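Local coordinates for probable sulfate-binding lipoprotein SubI (PDB 6DDN) that probably binds sulfate as a lipid-linked solute-binding protein and hands it on for uptake, at residues P71-A75 with S76-R80; T286-A289 with Q290-A294; A276-A279 with F280-Q284; A60-E63 with P64-A68; R96-A99 with D100-A104. All coordinates share one frame; numbering follows the deposited sequence.

Contact 1: P71-A75 with S76-R80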
# COMPACT_ATOMS: atom_id res chain seq x y z
N PRO A 71 -20.52 0.05 1.83
CA PRO A 71 -21.90 -0.46 1.81
C PRO A 71 -22.19 -1.45 2.92
O PRO A 71 -23.28 -1.42 3.50
CB PRO A 71 -22.00 -1.12 0.42
CG PRO A 71 -20.99 -0.41 -0.40
CD PRO A 71 -19.85 -0.12 0.53
N ALA A 72 -21.23 -2.32 3.25
CA ALA A 72 -21.42 -3.23 4.38
C ALA A 72 -21.48 -2.46 5.70
O ALA A 72 -22.27 -2.81 6.59
CB ALA A 72 -20.30 -4.26 4.43
N PHE A 73 -20.66 -1.42 5.84
CA PHE A 73 -20.74 -0.57 7.01
C PHE A 73 -22.10 0.10 7.11
O PHE A 73 -22.74 0.11 8.17
CB PHE A 73 -19.62 0.46 6.97
CG PHE A 73 -19.66 1.46 8.09
CD1 PHE A 73 -19.60 1.05 9.41
CD2 PHE A 73 -19.75 2.81 7.82
CE1 PHE A 73 -19.64 1.97 10.44
CE2 PHE A 73 -19.78 3.73 8.84
CZ PHE A 73 -19.73 3.31 10.15
N ASN A 74 -22.58 0.65 5.99
CA ASN A 74 -23.86 1.36 5.98
C ASN A 74 -25.04 0.43 6.23
O ASN A 74 -26.13 0.91 6.56
CB ASN A 74 -24.04 2.10 4.66
CG ASN A 74 -23.11 3.29 4.53
OD1 ASN A 74 -22.51 3.51 3.47
ND2 ASN A 74 -22.98 4.06 5.60
N ALA A 75 -24.86 -0.88 6.08
CA ALA A 75 -25.91 -1.84 6.37
C ALA A 75 -25.82 -2.40 7.79
O ALA A 75 -26.54 -3.35 8.12
CB ALA A 75 -25.88 -2.99 5.36
N SER A 76 -24.96 -1.84 8.63
CA SER A 76 -24.79 -2.28 10.01
C SER A 76 -25.47 -1.30 10.96
O SER A 76 -25.91 -0.22 10.57
CB SER A 76 -23.31 -2.42 10.35
OG SER A 76 -22.74 -1.16 10.64
N GLU A 77 -25.55 -1.71 12.23
CA GLU A 77 -26.25 -0.90 13.23
C GLU A 77 -25.60 0.46 13.40
O GLU A 77 -26.26 1.50 13.33
CB GLU A 77 -26.32 -1.65 14.56
CG GLU A 77 -25.05 -2.37 14.97
CD GLU A 77 -25.00 -2.68 16.46
OE1 GLU A 77 -25.19 -1.75 17.27
OE2 GLU A 77 -24.76 -3.86 16.82
N GLN A 78 -24.28 0.48 13.63
CA GLN A 78 -23.57 1.74 13.82
C GLN A 78 -23.28 2.47 12.52
O GLN A 78 -22.88 3.64 12.57
CB GLN A 78 -22.25 1.48 14.56
CG GLN A 78 -21.24 0.66 13.76
CD GLN A 78 -21.52 -0.83 13.81
OE1 GLN A 78 -22.54 -1.29 13.32
NE2 GLN A 78 -20.60 -1.58 14.39
N GLY A 79 -23.47 1.83 11.37
CA GLY A 79 -23.12 2.43 10.11
C GLY A 79 -24.28 2.97 9.30
O GLY A 79 -24.09 3.67 8.31
N ARG A 80 -25.50 2.64 9.71
CA ARG A 80 -26.68 3.14 9.02
C ARG A 80 -26.77 4.65 9.21
O ARG A 80 -26.77 5.15 10.34
CB ARG A 80 -27.94 2.46 9.55
CG ARG A 80 -29.22 2.85 8.81
CD ARG A 80 -30.02 1.62 8.39
NE ARG A 80 -29.46 0.99 7.19
CZ ARG A 80 -29.82 1.31 5.95
NH1 ARG A 80 -29.27 0.68 4.92
NH2 ARG A 80 -30.74 2.24 5.74
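The carbonyl oxygen of F73, near the end of helix 63-74, accepts the backbone N-H of S76 at 3.0 Å (F73 O to S76 N), a bond between residues three apart that closes the turn. Among the side-chain polar groups, S76 OG sits between two acceptors, 2.8 Å from F73 O and 2.7 Å from Q78 OE1, so its one proton can serve either. The same hydroxyl also receives a weak bond from G79 N. N74 reaches across the turn with its amide: ND2 gives a nearly straight bond to G79 O at 3.0 Å (165° at the hydrogen), with the acceptor close to the amide plane. V82 O takes a second bond from this ND2, so two acceptors fix the rotation of the amide.

Apolar contact falls to the F73 ring. Its CG lies opposite the backbone N (chi1 176°), which swings the ring over the turn, and G79 CA rests on one face in a CH-pi contact, 3.6 Å from the ring centroid. Q78 CG comes obliquely to F73 CE1 at 3.9 Å. F280 and F283 of helix 274-284 also meet this ring.

Weaker CA-H...O contacts add to these, among them G79 CA to F73 O at 3.0 Å and N74 CA to G79 O at 3.3 Å. G79, having no side chain, can present CA to both the ring and the F73 carbonyl. The chemistry implies that F73 O and the N74 amide tie the turn to the helix end, with G79 packed on one face of the F73 ring.

Contact 2: T286-A289 with Q290-A294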
# COMPACT_ATOMS: atom_id res chain seq x y z
N THR A 286 -13.76 -6.25 11.88
CA THR A 286 -14.77 -7.29 11.99
C THR A 286 -14.48 -8.42 11.02
O THR A 286 -13.73 -8.27 10.05
CB THR A 286 -16.17 -6.73 11.72
OG1 THR A 286 -16.23 -6.24 10.38
CG2 THR A 286 -16.49 -5.61 12.70
N VAL A 287 -15.09 -9.58 11.29
CA VAL A 287 -14.89 -10.74 10.42
C VAL A 287 -15.37 -10.43 9.00
O VAL A 287 -14.69 -10.74 8.02
CB VAL A 287 -15.59 -11.97 11.01
CG1 VAL A 287 -15.82 -13.03 9.93
CG2 VAL A 287 -14.79 -12.54 12.17
N GLN A 288 -16.53 -9.78 8.89
CA GLN A 288 -17.09 -9.48 7.57
C GLN A 288 -16.19 -8.55 6.78
O GLN A 288 -15.85 -8.82 5.62
CB GLN A 288 -18.49 -8.88 7.72
CG GLN A 288 -19.19 -8.63 6.40
CD GLN A 288 -20.38 -7.69 6.53
OE1 GLN A 288 -20.55 -7.04 7.56
NE2 GLN A 288 -21.19 -7.61 5.49
N ALA A 289 -15.77 -7.44 7.40
CA ALA A 289 -14.93 -6.48 6.69
C ALA A 289 -13.61 -7.10 6.27
O ALA A 289 -13.11 -6.82 5.18
CB ALA A 289 -14.70 -5.25 7.56
N GLN A 290 -13.03 -7.95 7.13
CA GLN A 290 -11.79 -8.62 6.77
C GLN A 290 -11.99 -9.55 5.58
O GLN A 290 -11.13 -9.64 4.70
CB GLN A 290 -11.24 -9.39 7.97
CG GLN A 290 -10.67 -8.50 9.06
CD GLN A 290 -9.34 -7.89 8.68
OE1 GLN A 290 -8.30 -8.55 8.75
NE2 GLN A 290 -9.36 -6.63 8.26
N LYS A 291 -13.13 -10.25 5.54
CA LYS A 291 -13.46 -11.05 4.37
C LYS A 291 -13.59 -10.17 3.13
O LYS A 291 -13.14 -10.54 2.04
CB LYS A 291 -14.75 -11.83 4.60
CG LYS A 291 -14.61 -13.09 5.42
CD LYS A 291 -15.95 -13.78 5.56
CE LYS A 291 -15.87 -15.02 6.44
NZ LYS A 291 -17.22 -15.41 6.95
N LEU A 292 -14.20 -8.99 3.29
CA LEU A 292 -14.44 -8.11 2.14
C LEU A 292 -13.13 -7.57 1.57
O LEU A 292 -12.93 -7.57 0.35
CB LEU A 292 -15.37 -6.97 2.54
CG LEU A 292 -16.80 -7.37 2.90
CD1 LEU A 292 -17.50 -6.22 3.58
CD2 LEU A 292 -17.56 -7.82 1.67
N TRP A 293 -12.24 -7.10 2.45
CA TRP A 293 -10.92 -6.67 1.99
C TRP A 293 -10.20 -7.80 1.26
O TRP A 293 -9.64 -7.60 0.17
CB TRP A 293 -10.08 -6.20 3.18
CG TRP A 293 -10.44 -4.84 3.70
CD1 TRP A 293 -11.08 -4.55 4.86
CD2 TRP A 293 -10.16 -3.58 3.07
NE1 TRP A 293 -11.23 -3.19 5.00
CE2 TRP A 293 -10.67 -2.57 3.91
CE3 TRP A 293 -9.54 -3.21 1.87
CZ2 TRP A 293 -10.58 -1.22 3.60
CZ3 TRP A 293 -9.44 -1.86 1.57
CH2 TRP A 293 -9.96 -0.88 2.42
N ALA A 294 -10.22 -9.00 1.84
CA ALA A 294 -9.61 -10.16 1.19
C ALA A 294 -10.22 -10.38 -0.19
O ALA A 294 -9.50 -10.52 -1.18
CB ALA A 294 -9.79 -11.40 2.07
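V287 and K291 run side by side on the outer surface of helix 287-295, with V287 CG1 4.0 Å from K291 CE. The extended lysine chain lays its aliphatic part along the valine. One residue on, Q288 CG meets L292 CD1 at 4.1 Å, again with both side chains pointing the same way; A72 of helix 63-74 touches both. On the inner side A289 O receives W293 N at 2.9 Å and is approached obliquely by W293 CD1 at 3.1 Å.

Four successive backbone bonds, each between residues four apart, set this spacing; Q290 N to T286 O is the first, at 3.0 Å. T286, whose O accepts that first bond, is also the N-cap: its OG1 accepts A289 N at 3.2 Å (161° at the hydrogen). This OG1 is also bonded to F283 O. The earlier N-H groups, of V287 and Q288, are met by a di(hydroxyethyl)ether molecule, probably from the crystallisation liquor.

Farther out, the bent chain of Q290 (chi2 -74°) carries its amide to D302 N through OE1 and to P137 O and Q284 O through NE2, while W293 NE1 bonds to Q284 OE1 and its ring stacks on F138. These features are those of a threonine N-capped, amphipathic alpha-helix with one face packed into the protein.

Contact 3: A276-A279 with F280-Q284. With SO4 (sulfate ion), chain F.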
# COMPACT_ATOMS: atom_id res chain seq x y z
N ALA A 276 -18.70 8.26 14.99
CA ALA A 276 -18.80 7.52 13.74
C ALA A 276 -17.43 7.11 13.22
O ALA A 276 -17.26 5.99 12.72
CB ALA A 276 -19.54 8.35 12.69
N ALA A 277 -16.44 8.00 13.34
CA ALA A 277 -15.10 7.68 12.86
C ALA A 277 -14.52 6.47 13.57
O ALA A 277 -13.89 5.61 12.93
CB ALA A 277 -14.18 8.90 13.01
N THR A 278 -14.72 6.37 14.89
CA THR A 278 -14.28 5.18 15.61
C THR A 278 -15.08 3.96 15.18
O THR A 278 -14.52 2.87 15.02
CB THR A 278 -14.39 5.39 17.11
OG1 THR A 278 -13.69 6.58 17.49
CG2 THR A 278 -13.82 4.21 17.87
N ALA A 279 -16.39 4.12 14.99
CA ALA A 279 -17.21 3.01 14.54
C ALA A 279 -16.77 2.52 13.17
O ALA A 279 -16.69 1.31 12.92
CB ALA A 279 -18.69 3.42 14.51
N PHE A 280 -16.45 3.45 12.26
CA PHE A 280 -16.01 3.06 10.93
C PHE A 280 -14.64 2.41 10.95
O PHE A 280 -14.35 1.53 10.12
CB PHE A 280 -16.00 4.27 10.00
CG PHE A 280 -15.79 3.93 8.56
CD1 PHE A 280 -16.45 2.86 7.99
CD2 PHE A 280 -14.93 4.67 7.77
CE1 PHE A 280 -16.27 2.54 6.66
CE2 PHE A 280 -14.74 4.36 6.43
CZ PHE A 280 -15.41 3.29 5.88
N ARG A 281 -13.77 2.81 11.89
CA ARG A 281 -12.46 2.18 11.99
C ARG A 281 -12.56 0.78 12.58
O ARG A 281 -11.96 -0.17 12.06
CB ARG A 281 -11.52 3.04 12.82
CG ARG A 281 -10.14 2.42 13.02
CD ARG A 281 -9.50 2.87 14.31
NE ARG A 281 -10.18 2.31 15.48
CZ ARG A 281 -10.10 2.82 16.70
NH1 ARG A 281 -9.37 3.91 16.92
NH2 ARG A 281 -10.76 2.25 17.71
N ASN A 282 -13.32 0.64 13.67
CA ASN A 282 -13.46 -0.67 14.32
C ASN A 282 -14.18 -1.66 13.42
O ASN A 282 -13.91 -2.86 13.49
CB ASN A 282 -14.18 -0.51 15.65
CG ASN A 282 -13.38 0.28 16.67
OD1 ASN A 282 -12.19 0.52 16.48
ND2 ASN A 282 -14.03 0.69 17.75
N PHE A 283 -15.10 -1.18 12.58
CA PHE A 283 -15.81 -2.07 11.67
C PHE A 283 -14.85 -2.79 10.73
O PHE A 283 -15.15 -3.90 10.28
CB PHE A 283 -16.84 -1.28 10.86
CG PHE A 283 -17.63 -2.11 9.90
CD1 PHE A 283 -18.69 -2.89 10.34
CD2 PHE A 283 -17.33 -2.12 8.55
CE1 PHE A 283 -19.42 -3.66 9.46
CE2 PHE A 283 -18.06 -2.89 7.66
CZ PHE A 283 -19.10 -3.66 8.12
N GLN A 284 -13.69 -2.19 10.44
CA GLN A 284 -12.74 -2.80 9.51
C GLN A 284 -12.19 -4.11 10.05
O GLN A 284 -11.90 -5.02 9.27
CB GLN A 284 -11.60 -1.83 9.21
CG GLN A 284 -12.06 -0.49 8.66
CD GLN A 284 -13.07 -0.64 7.55
OE1 GLN A 284 -12.91 -1.49 6.66
NE2 GLN A 284 -14.12 0.17 7.58
S SO4 F . -20.75 11.43 15.63
O1 SO4 F . -20.44 12.51 14.69
O2 SO4 F . -22.17 11.10 15.52
O3 SO4 F . -19.95 10.25 15.30
O4 SO4 F . -20.44 11.86 16.99
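F280, R281, N282 and F283 each give their backbone N-H to the carbonyl four residues earlier, A276 to A279, the shortest being F280 N to A276 O at 2.7 Å. This is regular alpha-helix, part of helix 274-284, which covers strands 53-58, 106-108 and 257-267 in a fold of the type 2 periplasmic-binding class. A277, F280 and R281 all touch L106 on that sheet.

Farther round the helix, T278 lies alongside R281 and N282. Its CG2, anti to the backbone N, sits over one face of the R281 guanidinium, 3.6 Å from R281 NH2, and 3.5 Å from N282 ND2. T278 OG1 turns back to L274 O. The guanidinium is held edge-on by its neighbour: R281 NE and NH2 both converge on N282 OD1, at 2.9 Å and 2.6 Å, with the oxygen nearly in the guanidinium plane. Two bonds to one atom restrain how the flat group is turned; its face is toward the T278 methyl.

A sulfate, probably from the crystallisation liquor, lies at A276 N and H273 ND1; the modelled bond to A276 N is very short and its length doubtful. At the far end, Q284 NE2 curls back to F280 O at 2.9 Å, in the carbonyl plane and 159° at the hydrogen.

Contact 4: A60-E63 with P64-A68. With SO4 (sulfate ion), chain C.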
# COMPACT_ATOMS: atom_id res chain seq x y z
N ALA A 60 -3.51 6.11 -2.78
CA ALA A 60 -3.90 6.14 -4.19
C ALA A 60 -4.64 4.89 -4.66
O ALA A 60 -5.34 4.96 -5.67
CB ALA A 60 -2.66 6.35 -5.07
N VAL A 61 -4.49 3.75 -3.99
CA VAL A 61 -5.02 2.51 -4.55
C VAL A 61 -5.98 1.70 -3.67
O VAL A 61 -6.40 0.62 -4.12
CB VAL A 61 -3.86 1.58 -4.96
CG1 VAL A 61 -2.89 2.31 -5.90
CG2 VAL A 61 -3.13 1.07 -3.74
N PRO A 62 -6.40 2.12 -2.47
CA PRO A 62 -7.23 1.23 -1.66
C PRO A 62 -8.72 1.27 -1.98
O PRO A 62 -9.50 0.60 -1.30
CB PRO A 62 -6.97 1.73 -0.24
CG PRO A 62 -6.87 3.19 -0.42
CD PRO A 62 -6.23 3.42 -1.77
N GLU A 63 -9.12 2.03 -3.00
CA GLU A 63 -10.55 2.19 -3.30
C GLU A 63 -11.31 0.89 -3.51
O GLU A 63 -12.45 0.80 -3.01
CB GLU A 63 -10.72 3.11 -4.52
CG GLU A 63 -12.16 3.42 -4.88
CD GLU A 63 -12.78 2.39 -5.81
OE1 GLU A 63 -12.01 1.58 -6.38
OE2 GLU A 63 -14.01 2.38 -5.97
N PRO A 64 -10.80 -0.12 -4.23
CA PRO A 64 -11.60 -1.34 -4.43
C PRO A 64 -12.06 -1.99 -3.14
O PRO A 64 -13.14 -2.60 -3.11
CB PRO A 64 -10.64 -2.25 -5.21
CG PRO A 64 -9.79 -1.30 -5.97
CD PRO A 64 -9.56 -0.16 -5.02
N GLY A 65 -11.28 -1.89 -2.07
CA GLY A 65 -11.70 -2.43 -0.80
C GLY A 65 -12.62 -1.50 -0.05
O GLY A 65 -13.60 -1.94 0.57
N TRP A 66 -12.32 -0.20 -0.09
CA TRP A 66 -13.15 0.77 0.62
C TRP A 66 -14.56 0.83 0.04
O TRP A 66 -15.54 0.85 0.79
CB TRP A 66 -12.50 2.16 0.58
CG TRP A 66 -11.35 2.28 1.51
CD1 TRP A 66 -10.05 2.52 1.18
CD2 TRP A 66 -11.38 2.15 2.93
NE1 TRP A 66 -9.27 2.55 2.31
CE2 TRP A 66 -10.06 2.32 3.40
CE3 TRP A 66 -12.40 1.90 3.86
CZ2 TRP A 66 -9.74 2.26 4.75
CZ3 TRP A 66 -12.07 1.84 5.20
CH2 TRP A 66 -10.75 2.02 5.63
N SER A 67 -14.68 0.84 -1.29
CA SER A 67 -15.99 0.90 -1.92
C SER A 67 -16.80 -0.38 -1.72
O SER A 67 -18.00 -0.38 -2.02
CB SER A 67 -15.85 1.21 -3.41
OG SER A 67 -15.10 0.20 -4.06
N ALA A 68 -16.18 -1.45 -1.24
CA ALA A 68 -16.91 -2.66 -0.87
C ALA A 68 -17.24 -2.72 0.61
O ALA A 68 -18.26 -3.32 0.98
CB ALA A 68 -16.10 -3.91 -1.25
S SO4 C . 0.46 5.54 -3.11
O1 SO4 C . -0.55 6.47 -2.62
O2 SO4 C . -0.18 4.28 -3.48
O3 SO4 C . 1.12 6.10 -4.29
O4 SO4 C . 1.45 5.30 -2.07
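The W66 indole meets P62 along its pyrrole edge: P62 CG lies in the ring plane, and P62 CB comes to W66 CD1 at 3.5 Å, the proline and indole crossing at a slant. E63 N is also near that plane. The W293 ring packs edge-to-face with this indole, Y88 touches it, and N108 OD1 takes the W66 NE1 hydrogen.

Backbone bonds start helix 63-74 beside the indole. P62 O accepts W66 N at 3.2 Å (165° at the hydrogen) and, weakly, G65 N, while E63 O takes S67 N at 2.8 Å in an almost straight bond. The E63 chain bends at chi2 (-88°), folding its carboxylate back over the first turn, where OE2 stands 3.1 Å from S67 OG. That hydroxyl is also 2.9 Å from E63 O, so one proton faces two acceptors.

Before the helix, A60 N bonds to sulfate O1 at 3.0 Å. S175 OG, S177 N, G218 N and Y236 OH hold the same ion. These five donors are neutral, and their meeting point, reached from several distant parts of the chain, is consistent with a site that binds the dianion through hydrogen bonds, although the ion itself probably comes from the crystallisation liquor.

Contact 5: R96-A99 with D100-A104. With SO4 (sulfate ion), chain E.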
# COMPACT_ATOMS: atom_id res chain seq x y z
N ARG A 96 0.25 15.22 3.87
CA ARG A 96 0.54 16.64 4.05
C ARG A 96 -0.73 17.47 4.02
O ARG A 96 -0.88 18.42 4.80
CB ARG A 96 1.52 17.11 2.97
CG ARG A 96 2.94 16.70 3.25
CD ARG A 96 3.84 16.92 2.04
NE ARG A 96 4.94 15.96 2.05
CZ ARG A 96 5.19 15.10 1.07
NH1 ARG A 96 6.21 14.26 1.17
NH2 ARG A 96 4.43 15.08 -0.02
N GLY A 97 -1.66 17.14 3.12
CA GLY A 97 -2.91 17.86 3.06
C GLY A 97 -3.62 17.92 4.39
O GLY A 97 -3.99 18.99 4.88
N VAL A 98 -3.83 16.75 5.02
CA VAL A 98 -4.52 16.71 6.30
C VAL A 98 -3.68 17.39 7.38
O VAL A 98 -4.22 18.06 8.27
CB VAL A 98 -4.86 15.26 6.68
CG1 VAL A 98 -5.74 15.24 7.92
CG2 VAL A 98 -5.54 14.55 5.52
N ALA A 99 -2.36 17.22 7.32
CA ALA A 99 -1.49 17.88 8.29
C ALA A 99 -1.67 19.39 8.26
O ALA A 99 -1.53 20.05 9.30
CB ALA A 99 -0.03 17.52 8.02
N ASP A 100 -2.00 19.95 7.10
CA ASP A 100 -2.16 21.39 7.00
C ASP A 100 -3.55 21.78 6.51
O ASP A 100 -3.68 22.61 5.60
CB ASP A 100 -1.07 21.98 6.10
CG ASP A 100 0.27 22.09 6.80
OD1 ASP A 100 0.35 22.81 7.81
OD2 ASP A 100 1.24 21.44 6.34
N GLY A 101 -4.58 21.21 7.11
CA GLY A 101 -5.93 21.74 7.04
C GLY A 101 -6.95 20.88 6.34
O GLY A 101 -8.16 21.08 6.56
N LYS A 102 -6.53 19.94 5.50
CA LYS A 102 -7.49 19.18 4.70
C LYS A 102 -8.48 18.45 5.61
O LYS A 102 -8.05 17.73 6.52
CB LYS A 102 -6.78 18.18 3.79
CG LYS A 102 -7.71 17.28 2.99
CD LYS A 102 -6.98 16.72 1.78
CE LYS A 102 -7.96 16.15 0.77
NZ LYS A 102 -7.81 14.67 0.65
N PRO A 103 -9.78 18.63 5.41
CA PRO A 103 -10.76 17.95 6.27
C PRO A 103 -10.63 16.44 6.16
O PRO A 103 -10.55 15.88 5.07
CB PRO A 103 -12.11 18.45 5.73
CG PRO A 103 -11.82 18.83 4.31
CD PRO A 103 -10.43 19.38 4.32
N ALA A 104 -10.59 15.79 7.32
CA ALA A 104 -10.47 14.34 7.38
C ALA A 104 -11.00 13.86 8.71
O ALA A 104 -10.76 14.49 9.75
CB ALA A 104 -9.01 13.89 7.19
S SO4 E . 7.28 16.72 4.82
O1 SO4 E . 6.19 17.53 5.36
O2 SO4 E . 6.96 16.34 3.45
O3 SO4 E . 8.51 17.49 4.84
O4 SO4 E . 7.44 15.52 5.64
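R96 O accepts D100 N at 3.0 Å, the last bond of ordinary helical span in helix 91-99. The side chain of R96 leads the other way, stretched from CG to NE, and meets a sulfate ion, probably from the crystallisation liquor, at the guanidinium edge. R96 NE points to sulfate O2 over a modelled 2.5 Å, too short to trust in detail, and NH1 reaches the same oxygen only weakly. The other partners of this guanidinium are D93, in a salt bridge with NH2, and L173 O, bonded to NH1, while R117 adds a second arginine to the ion.

G97 O then receives K102 N at 2.8 Å (161° at the hydrogen), the donor lying above the carbonyl plane. K102 CB comes within 3.1 Å of G97 O, close against the bare glycine backbone, before its chain runs off to S87 OG. V98 O takes G101 N in a weak bond of 3.4 Å. This pair of bonds, with G101 at a phi of 116°, is a Schellman motif that ends the helix.

The side chain of V98 faces inward. Its CG1, set opposite the backbone N (chi1 -172°), meets A104 CB at 3.6 Å, and both residues touch V57 on strand 53-58. A99 is the last helical residue and packs on L118.

The chemistry implies a helix end whose R96 O, G97 O and, weakly, V98 O are bonded by the turn, beside the V98-A104 packing. R96 and R117 would probably offset the charge of the ion, which need not reflect a function.

From the N terminus the contacts come in series, with none nested or crossing. Contact 4 starts helix 63-74 just after strand 53-58; contact 1 ends the same helix and turns toward strand 83-88. Contact 5 closes helix 91-99 ahead of strand 106-108. Contacts 3 and 2 lie on the consecutive helices 274-284 and 287-295, joined through Q284 to W293 and Q290, and return to pack against helix 63-74. Contact 1 thus touches contact 3 by F73 on F280 and contact 2 by A72 on L292; contact 4 meets contact 2 by G65 on W293 and contact 3 by W66 on Q284 and F280. Contact 5 stands apart, its nearest atoms about 7 Å from contact 3, with strand 53-58 touched by both.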